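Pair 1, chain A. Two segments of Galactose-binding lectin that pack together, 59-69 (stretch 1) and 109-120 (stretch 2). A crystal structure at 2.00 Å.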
# COMPACT_ATOMS: atom_id res chain seq x y z
N GLY A 59 2.24 -19.08 14.54
CA GLY A 59 2.76 -19.68 13.33
C GLY A 59 4.21 -19.39 13.04
O GLY A 59 4.66 -19.59 11.90
N LEU A 60 4.98 -18.96 14.04
CA LEU A 60 6.38 -18.61 13.84
C LEU A 60 7.29 -19.79 14.16
O LEU A 60 6.84 -20.85 14.60
CB LEU A 60 6.74 -17.40 14.71
CG LEU A 60 5.83 -16.18 14.62
CD1 LEU A 60 6.37 -15.06 15.50
CD2 LEU A 60 5.66 -15.72 13.17
N THR A 61 8.59 -19.60 13.95
CA THR A 61 9.59 -20.61 14.23
C THR A 61 10.79 -19.95 14.89
O THR A 61 11.29 -18.94 14.39
CB THR A 61 10.02 -21.34 12.94
OG1 THR A 61 8.88 -21.98 12.35
CG2 THR A 61 11.09 -22.38 13.24
N ALA A 62 11.24 -20.51 16.01
CA ALA A 62 12.33 -19.92 16.76
C ALA A 62 13.56 -19.71 15.88
O ALA A 62 13.87 -20.53 15.02
CB ALA A 62 12.71 -20.82 17.95
N GLY A 63 14.26 -18.61 16.13
CA GLY A 63 15.51 -18.33 15.46
C GLY A 63 15.39 -17.61 14.13
O GLY A 63 16.41 -17.16 13.60
N TYR A 64 14.18 -17.50 13.58
CA TYR A 64 13.98 -16.76 12.34
C TYR A 64 13.73 -15.30 12.65
O TYR A 64 13.12 -14.96 13.67
CB TYR A 64 12.81 -17.34 11.54
CG TYR A 64 13.15 -18.60 10.78
CD1 TYR A 64 12.81 -19.85 11.28
CD2 TYR A 64 13.83 -18.54 9.57
CE1 TYR A 64 13.12 -21.00 10.59
CE2 TYR A 64 14.15 -19.69 8.87
CZ TYR A 64 13.79 -20.92 9.39
OH TYR A 64 14.12 -22.06 8.69
N GLU A 65 14.22 -14.42 11.77
CA GLU A 65 14.01 -12.99 11.90
C GLU A 65 12.83 -12.58 11.03
O GLU A 65 12.81 -12.88 9.83
CB GLU A 65 15.26 -12.21 11.50
CG GLU A 65 15.17 -10.72 11.78
CD GLU A 65 16.45 -9.98 11.45
OE1 GLU A 65 17.01 -10.21 10.35
OE2 GLU A 65 16.91 -9.17 12.28
N TYR A 66 11.85 -11.92 11.63
CA TYR A 66 10.64 -11.50 10.94
C TYR A 66 10.63 -9.99 10.80
O TYR A 66 11.15 -9.27 11.66
CB TYR A 66 9.39 -11.98 11.69
CG TYR A 66 9.28 -13.49 11.74
CD1 TYR A 66 9.92 -14.22 12.73
CD2 TYR A 66 8.54 -14.19 10.79
CE1 TYR A 66 9.83 -15.60 12.78
CE2 TYR A 66 8.44 -15.57 10.83
CZ TYR A 66 9.09 -16.27 11.83
OH TYR A 66 9.00 -17.65 11.87
N THR A 67 10.05 -9.51 9.71
CA THR A 67 10.02 -8.10 9.36
C THR A 67 8.58 -7.60 9.49
O THR A 67 7.69 -8.07 8.78
CB THR A 67 10.55 -7.87 7.94
OG1 THR A 67 11.92 -8.28 7.88
CG2 THR A 67 10.44 -6.41 7.54
N TRP A 68 8.37 -6.65 10.40
CA TRP A 68 7.05 -6.12 10.69
C TRP A 68 6.95 -4.71 10.11
O TRP A 68 7.73 -3.83 10.48
CB TRP A 68 6.80 -6.11 12.20
CG TRP A 68 5.49 -5.56 12.64
CD1 TRP A 68 4.40 -5.29 11.86
CD2 TRP A 68 5.11 -5.20 13.98
NE1 TRP A 68 3.37 -4.78 12.63
CE2 TRP A 68 3.79 -4.72 13.93
CE3 TRP A 68 5.77 -5.25 15.21
CZ2 TRP A 68 3.11 -4.29 15.07
CZ3 TRP A 68 5.10 -4.81 16.34
CH2 TRP A 68 3.78 -4.34 16.26
N THR A 69 6.01 -4.52 9.18
CA THR A 69 5.76 -3.21 8.59
C THR A 69 4.34 -2.76 8.92
O THR A 69 3.42 -3.57 8.98
CB THR A 69 5.97 -3.23 7.06
OG1 THR A 69 5.19 -4.28 6.47
CG2 THR A 69 7.45 -3.45 6.74
N SER A 109 8.78 0.33 10.37
CA SER A 109 9.36 -0.99 10.20
C SER A 109 10.22 -1.38 11.39
O SER A 109 10.86 -0.54 12.02
CB SER A 109 10.23 -1.06 8.93
OG SER A 109 9.58 -0.49 7.81
N GLY A 110 10.23 -2.68 11.68
CA GLY A 110 11.16 -3.25 12.62
C GLY A 110 11.27 -4.74 12.38
O GLY A 110 10.37 -5.35 11.79
N LYS A 111 12.38 -5.31 12.82
CA LYS A 111 12.61 -6.74 12.73
C LYS A 111 12.74 -7.32 14.13
O LYS A 111 13.25 -6.67 15.04
CB LYS A 111 13.86 -7.05 11.91
CG LYS A 111 13.75 -6.66 10.44
CD LYS A 111 15.05 -6.98 9.71
CE LYS A 111 14.89 -6.91 8.20
NZ LYS A 111 15.92 -7.76 7.54
N PHE A 112 12.26 -8.55 14.29
CA PHE A 112 12.39 -9.27 15.55
C PHE A 112 12.71 -10.72 15.26
O PHE A 112 12.45 -11.23 14.16
CB PHE A 112 11.12 -9.16 16.40
CG PHE A 112 9.92 -9.84 15.81
CD1 PHE A 112 9.10 -9.17 14.91
CD2 PHE A 112 9.60 -11.14 16.15
CE1 PHE A 112 7.99 -9.79 14.36
CE2 PHE A 112 8.50 -11.77 15.61
CZ PHE A 112 7.69 -11.10 14.71
N LYS A 113 13.29 -11.39 16.24
CA LYS A 113 13.66 -12.79 16.13
C LYS A 113 12.75 -13.60 17.05
O LYS A 113 12.69 -13.33 18.25
CB LYS A 113 15.13 -13.01 16.49
CG LYS A 113 15.61 -14.44 16.25
CD LYS A 113 17.13 -14.53 16.33
CE LYS A 113 17.77 -14.35 14.96
NZ LYS A 113 19.21 -14.00 15.07
N ALA A 114 12.04 -14.56 16.47
CA ALA A 114 11.15 -15.39 17.26
C ALA A 114 11.94 -16.30 18.19
O ALA A 114 13.02 -16.79 17.84
CB ALA A 114 10.25 -16.23 16.35
N THR A 115 11.42 -16.50 19.40
CA THR A 115 11.96 -17.48 20.33
C THR A 115 11.09 -18.73 20.39
O THR A 115 11.39 -19.64 21.17
CB THR A 115 12.10 -16.87 21.73
OG1 THR A 115 10.85 -16.34 22.17
CG2 THR A 115 13.14 -15.76 21.70
N GLY A 116 10.03 -18.79 19.58
CA GLY A 116 9.16 -19.94 19.56
C GLY A 116 8.08 -19.85 18.51
O GLY A 116 8.30 -19.31 17.42
N SER A 117 6.90 -20.38 18.83
CA SER A 117 5.80 -20.45 17.88
C SER A 117 5.01 -19.15 17.78
O SER A 117 4.22 -19.00 16.84
CB SER A 117 4.85 -21.59 18.27
OG SER A 117 4.28 -21.34 19.54
N GLN A 118 5.20 -18.22 18.70
CA GLN A 118 4.43 -16.98 18.68
C GLN A 118 5.26 -15.85 19.27
O GLN A 118 6.26 -16.07 19.96
CB GLN A 118 3.11 -17.13 19.44
CG GLN A 118 3.28 -17.51 20.90
CD GLN A 118 1.95 -17.75 21.59
OE1 GLN A 118 1.08 -18.43 21.06
NE2 GLN A 118 1.79 -17.19 22.79
N ALA A 119 4.81 -14.63 18.99
CA ALA A 119 5.43 -13.42 19.52
C ALA A 119 4.34 -12.44 19.90
O ALA A 119 3.31 -12.34 19.22
CB ALA A 119 6.37 -12.77 18.49
N GLU A 120 4.56 -11.72 21.00
CA GLU A 120 3.63 -10.70 21.48
C GLU A 120 4.04 -9.37 20.86
O GLU A 120 5.09 -8.82 21.20
CB GLU A 120 3.63 -10.64 23.00
CG GLU A 120 3.00 -11.87 23.66
CD GLU A 120 3.01 -11.80 25.17
OE1 GLU A 120 2.56 -10.78 25.73
OE2 GLU A 120 3.46 -12.78 25.81
O HOH W 1 15.44 -10.54 8.10

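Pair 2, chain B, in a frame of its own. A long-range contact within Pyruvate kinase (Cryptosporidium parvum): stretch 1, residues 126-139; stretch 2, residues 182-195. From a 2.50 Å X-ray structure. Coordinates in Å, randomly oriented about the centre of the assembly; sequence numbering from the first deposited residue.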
# COMPACT_ATOMS: atom_id res chain seq x y z
N ILE B 126 -52.57 7.07 -32.27
CA ILE B 126 -53.15 8.42 -32.26
C ILE B 126 -52.20 9.49 -31.70
O ILE B 126 -51.51 9.27 -30.69
CB ILE B 126 -54.49 8.46 -31.48
CG1 ILE B 126 -55.50 7.47 -32.09
CG2 ILE B 126 -55.08 9.86 -31.48
CD1 ILE B 126 -56.66 7.11 -31.19
N GLU B 127 -52.17 10.64 -32.36
CA GLU B 127 -51.35 11.79 -31.95
C GLU B 127 -52.21 12.86 -31.28
O GLU B 127 -53.42 12.94 -31.52
CB GLU B 127 -50.65 12.41 -33.16
CG GLU B 127 -49.87 11.43 -34.02
CD GLU B 127 -49.13 12.11 -35.16
OE1 GLU B 127 -49.79 12.77 -36.00
OE2 GLU B 127 -47.89 11.98 -35.23
N LEU B 128 -51.57 13.69 -30.46
CA LEU B 128 -52.27 14.78 -29.77
C LEU B 128 -51.56 16.13 -29.92
O LEU B 128 -50.35 16.19 -30.13
CB LEU B 128 -52.47 14.45 -28.28
CG LEU B 128 -53.28 13.20 -27.89
CD1 LEU B 128 -53.46 13.16 -26.38
CD2 LEU B 128 -54.64 13.16 -28.56
N LYS B 129 -52.35 17.20 -29.82
CA LYS B 129 -51.85 18.57 -29.94
C LYS B 129 -52.10 19.35 -28.65
O LYS B 129 -53.17 19.24 -28.04
CB LYS B 129 -52.51 19.27 -31.14
CG LYS B 129 -51.87 20.59 -31.54
CD LYS B 129 -52.65 21.26 -32.66
CE LYS B 129 -52.04 22.61 -33.02
NZ LYS B 129 -52.81 23.30 -34.09
N ALA B 130 -51.11 20.14 -28.24
CA ALA B 130 -51.19 20.97 -27.04
C ALA B 130 -52.39 21.92 -27.07
O ALA B 130 -52.70 22.50 -28.11
CB ALA B 130 -49.91 21.76 -26.85
N GLY B 131 -53.07 22.05 -25.93
CA GLY B 131 -54.23 22.92 -25.82
C GLY B 131 -55.56 22.18 -25.71
O GLY B 131 -56.47 22.63 -25.01
N GLN B 132 -55.66 21.06 -26.41
CA GLN B 132 -56.87 20.22 -26.38
C GLN B 132 -57.05 19.60 -25.00
O GLN B 132 -56.08 19.36 -24.28
CB GLN B 132 -56.82 19.14 -27.47
CG GLN B 132 -55.95 17.93 -27.13
CD GLN B 132 -56.00 16.86 -28.20
OE1 GLN B 132 -55.39 16.99 -29.26
NE2 GLN B 132 -56.70 15.77 -27.91
N THR B 133 -58.31 19.34 -24.63
CA THR B 133 -58.61 18.71 -23.35
C THR B 133 -58.83 17.21 -23.53
O THR B 133 -59.84 16.78 -24.11
CB THR B 133 -59.82 19.36 -22.63
OG1 THR B 133 -61.02 19.08 -23.36
CG2 THR B 133 -59.63 20.87 -22.49
N LEU B 134 -57.88 16.41 -23.05
CA LEU B 134 -57.94 14.96 -23.15
C LEU B 134 -58.58 14.33 -21.91
O LEU B 134 -58.17 14.61 -20.78
CB LEU B 134 -56.55 14.36 -23.39
CG LEU B 134 -56.42 12.83 -23.38
CD1 LEU B 134 -56.90 12.22 -24.69
CD2 LEU B 134 -54.99 12.42 -23.08
N LYS B 135 -59.57 13.48 -22.14
CA LYS B 135 -60.24 12.74 -21.07
C LYS B 135 -59.56 11.38 -20.89
O LYS B 135 -59.08 10.78 -21.85
CB LYS B 135 -61.72 12.56 -21.41
CG LYS B 135 -62.57 11.96 -20.30
CD LYS B 135 -64.00 11.76 -20.76
CE LYS B 135 -64.83 11.05 -19.70
NZ LYS B 135 -66.24 10.85 -20.15
N ILE B 136 -59.50 10.91 -19.64
CA ILE B 136 -58.94 9.60 -19.32
C ILE B 136 -59.88 8.85 -18.39
O ILE B 136 -60.00 9.18 -17.21
CB ILE B 136 -57.53 9.72 -18.69
CG1 ILE B 136 -56.58 10.53 -19.58
CG2 ILE B 136 -56.94 8.33 -18.44
CD1 ILE B 136 -55.30 10.98 -18.91
N THR B 137 -60.57 7.84 -18.93
CA THR B 137 -61.50 7.02 -18.15
C THR B 137 -60.79 5.84 -17.49
O THR B 137 -59.71 5.44 -17.93
CB THR B 137 -62.69 6.53 -19.02
OG1 THR B 137 -63.57 5.72 -18.22
CG2 THR B 137 -62.20 5.72 -20.22
N THR B 138 -61.39 5.31 -16.43
CA THR B 138 -60.86 4.13 -15.73
C THR B 138 -61.54 2.84 -16.22
O THR B 138 -61.20 1.74 -15.78
CB THR B 138 -60.99 4.25 -14.20
OG1 THR B 138 -62.36 4.40 -13.83
CG2 THR B 138 -60.19 5.44 -13.68
N ASP B 139 -62.51 3.00 -17.12
CA ASP B 139 -63.14 1.88 -17.80
C ASP B 139 -62.11 1.29 -18.77
O ASP B 139 -62.02 1.73 -19.92
CB ASP B 139 -64.41 2.34 -18.53
CG ASP B 139 -65.24 1.19 -19.08
OD1 ASP B 139 -64.79 0.53 -20.04
OD2 ASP B 139 -66.35 0.96 -18.56
N ASP B 182 -66.04 10.55 -11.01
CA ASP B 182 -66.13 9.28 -10.28
C ASP B 182 -65.18 8.23 -10.84
O ASP B 182 -64.48 7.55 -10.09
CB ASP B 182 -67.57 8.76 -10.31
CG ASP B 182 -67.71 7.41 -9.62
OD1 ASP B 182 -67.42 7.32 -8.41
OD2 ASP B 182 -68.12 6.44 -10.29
N ASP B 183 -65.15 8.11 -12.17
CA ASP B 183 -64.33 7.10 -12.84
C ASP B 183 -63.52 7.65 -14.02
O ASP B 183 -63.28 6.95 -15.00
CB ASP B 183 -65.21 5.91 -13.28
CG ASP B 183 -66.40 6.32 -14.14
OD1 ASP B 183 -66.25 7.18 -15.03
OD2 ASP B 183 -67.49 5.75 -13.93
N PHE B 184 -63.09 8.91 -13.91
CA PHE B 184 -62.35 9.58 -14.98
C PHE B 184 -61.66 10.86 -14.51
O PHE B 184 -61.96 11.39 -13.44
CB PHE B 184 -63.28 9.91 -16.15
CG PHE B 184 -64.23 11.04 -15.87
CD1 PHE B 184 -65.42 10.81 -15.19
CD2 PHE B 184 -63.93 12.33 -16.28
CE1 PHE B 184 -66.30 11.85 -14.93
CE2 PHE B 184 -64.80 13.38 -16.02
CZ PHE B 184 -65.99 13.14 -15.35
N ILE B 185 -60.73 11.35 -15.33
CA ILE B 185 -60.15 12.68 -15.17
C ILE B 185 -60.08 13.37 -16.53
O ILE B 185 -59.98 12.71 -17.57
CB ILE B 185 -58.74 12.67 -14.52
CG1 ILE B 185 -57.75 11.84 -15.36
CG2 ILE B 185 -58.81 12.20 -13.08
CD1 ILE B 185 -56.30 12.04 -14.97
N VAL B 186 -60.14 14.70 -16.52
CA VAL B 186 -59.97 15.49 -17.73
C VAL B 186 -58.68 16.30 -17.59
O VAL B 186 -58.50 17.03 -16.61
CB VAL B 186 -61.18 16.43 -18.00
CG1 VAL B 186 -61.00 17.17 -19.32
CG2 VAL B 186 -62.48 15.64 -18.00
N CYS B 187 -57.79 16.15 -18.57
CA CYS B 187 -56.50 16.81 -18.55
C CYS B 187 -56.35 17.80 -19.70
O CYS B 187 -57.14 17.78 -20.65
CB CYS B 187 -55.37 15.78 -18.60
SG CYS B 187 -55.35 14.63 -17.21
N LYS B 188 -55.34 18.66 -19.60
CA LYS B 188 -55.02 19.60 -20.66
C LYS B 188 -53.66 19.25 -21.24
O LYS B 188 -52.63 19.34 -20.55
CB LYS B 188 -55.02 21.04 -20.12
CG LYS B 188 -54.94 22.11 -21.20
CD LYS B 188 -54.84 23.51 -20.59
CE LYS B 188 -53.45 23.77 -20.01
NZ LYS B 188 -53.36 25.13 -19.41
N VAL B 189 -53.66 18.84 -22.51
CA VAL B 189 -52.43 18.46 -23.22
C VAL B 189 -51.47 19.66 -23.27
O VAL B 189 -51.81 20.71 -23.82
CB VAL B 189 -52.73 17.94 -24.64
CG1 VAL B 189 -51.44 17.63 -25.39
CG2 VAL B 189 -53.61 16.69 -24.58
N LEU B 190 -50.30 19.48 -22.68
CA LEU B 190 -49.32 20.56 -22.54
C LEU B 190 -48.35 20.64 -23.72
O LEU B 190 -47.99 21.73 -24.16
CB LEU B 190 -48.54 20.44 -21.23
CG LEU B 190 -49.34 20.40 -19.91
CD1 LEU B 190 -48.47 19.89 -18.77
CD2 LEU B 190 -49.95 21.75 -19.57
N ASN B 191 -47.94 19.47 -24.23
CA ASN B 191 -46.99 19.40 -25.34
C ASN B 191 -47.41 18.38 -26.41
O ASN B 191 -47.73 17.24 -26.08
CB ASN B 191 -45.57 19.12 -24.84
CG ASN B 191 -45.03 20.23 -23.96
OD1 ASN B 191 -45.48 20.42 -22.82
ND2 ASN B 191 -44.06 20.98 -24.47
N SER B 192 -47.39 18.81 -27.67
CA SER B 192 -47.86 18.01 -28.80
C SER B 192 -46.88 16.90 -29.18
O SER B 192 -45.79 17.17 -29.70
CB SER B 192 -48.11 18.91 -30.02
OG SER B 192 -48.81 20.09 -29.65
N VAL B 193 -47.27 15.65 -28.92
CA VAL B 193 -46.44 14.47 -29.22
C VAL B 193 -47.31 13.30 -29.72
O VAL B 193 -48.54 13.36 -29.68
CB VAL B 193 -45.59 14.03 -27.99
CG1 VAL B 193 -44.67 12.87 -28.33
CG2 VAL B 193 -44.75 15.19 -27.46
N THR B 194 -46.65 12.24 -30.21
CA THR B 194 -47.31 11.04 -30.72
C THR B 194 -47.08 9.81 -29.83
O THR B 194 -45.95 9.54 -29.41
CB THR B 194 -46.89 10.74 -32.17
OG1 THR B 194 -47.37 9.45 -32.57
CG2 THR B 194 -45.36 10.78 -32.34
N ILE B 195 -48.16 9.07 -29.55
CA ILE B 195 -48.11 7.87 -28.69
C ILE B 195 -48.98 6.72 -29.21
O ILE B 195 -49.92 6.95 -29.98
CB ILE B 195 -48.52 8.18 -27.22
CG1 ILE B 195 -49.88 8.89 -27.17
CG2 ILE B 195 -47.44 8.98 -26.51
CD1 ILE B 195 -50.67 8.62 -25.91

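Pair 1 and pair 2 build the same frame: a type II turn leads into a strand that runs antiparallel to a strand of the other stretch. The angle between strand directions is 154° in pair 1 and 155° in pair 2, the axes approach to 4.5 Å in both, and 14 central residues superpose with an RMSD of 0.5 Å.

The backbone ladder is nearly identical. In pair 1, Tyr A66 N donates to Phe A112 O (2.7 Å) and Phe A112 N returns a bond to Tyr A66 O (2.9 Å); Trp A68 and Gly A110 repeat the pattern. In pair 2 the matching rungs join Leu B134 to Cys B187 and Ile B136 to Ile B185. Cys B187 N reaches Leu B134 O at 2.7 Å, but the bond from Leu B134 N to Cys B187 O, 2.9 Å long, is weak because its angle is only 124°.

The turn matches closely in both pairs. The CA atoms of Ala A62 and Ala B130 fall 0.3 Å apart after superposition, and each methyl group lies against the opposing backbone. Next come Gly A63 and Gly B131, whose positive phi values would jam a CB against the preceding carbonyl oxygen, so glycine suits both. Each glycine nitrogen donates to the opposing stretch: Gly A63 N to Ala A114 O and Gly B131 N to Val B189 O, both at 2.8 Å.

Side chains differ clearly on the face bearing Tyr A66, Trp A68 and Phe A112. Pair 1 fills it with aromatic groups. Tyr A66 CB sits over one face of the Phe A112 ring, 3.6 Å from Phe A112 CZ, while the two rings are nearly parallel but slid apart and barely overlap. Gly A110 adds no side chain here. The phenol of Tyr A66 also accepts a hydrogen bond from the turn, Thr A61 N to Tyr A66 OH at 2.9 Å, so one residue both packs and braces. Pair 2 has smaller, non-aromatic side chains, Leu B134, Ile B136 and Cys B187, where pair 1 has rings, and Ile B185 adds a side chain where Gly A110 has none: Ile B136 CB meets Ile B185 CG1 at 4.0 Å, and Ile B136 CD1 lies 4.0 Å from Cys B187 SG. Two residues beyond Phe A112 and Cys B187, Ala A114 and Val B189 show a similar trade. Small Ala A114 meets a large ring, its CB 3.6 Å from Tyr A66 CE1, whereas branched Val B189 meets the smaller Leu B134, Val B189 CG2 lying 3.9 Å from Leu B134 CB. A leucine flanks this position in both pairs: Leu A60 CB is 4.0 Å from Ala A114 CB, and Leu B128 CD1 is 4.0 Å from Val B189 CG2.

The other face is mixed, with polar and charged chains prominent in pair 1. There, Glu A65 and Lys A111 form a long salt bridge, OE1 of Glu A65 to NZ of Lys A111 at 3.9 Å, supplemented by a water that donates to the carboxylate and accepts from the amine. Their counterparts, Thr B133 and Val B186, are uncharged, and Thr B133 CB lies 4.1 Å from Val B186 CG1. Lys A113 and Lys B188 match, but pair 2 also places a charge at Lys B135, where pair 1 has Thr A67: its extended chain places Lys B135 NZ 4.8 Å from the centroid of the Phe B184 ring, over its face, a cation-pi contact. Phe B184 matches Ser A109, whose OG merely approaches Thr A69 CG2 at 3.8 Å.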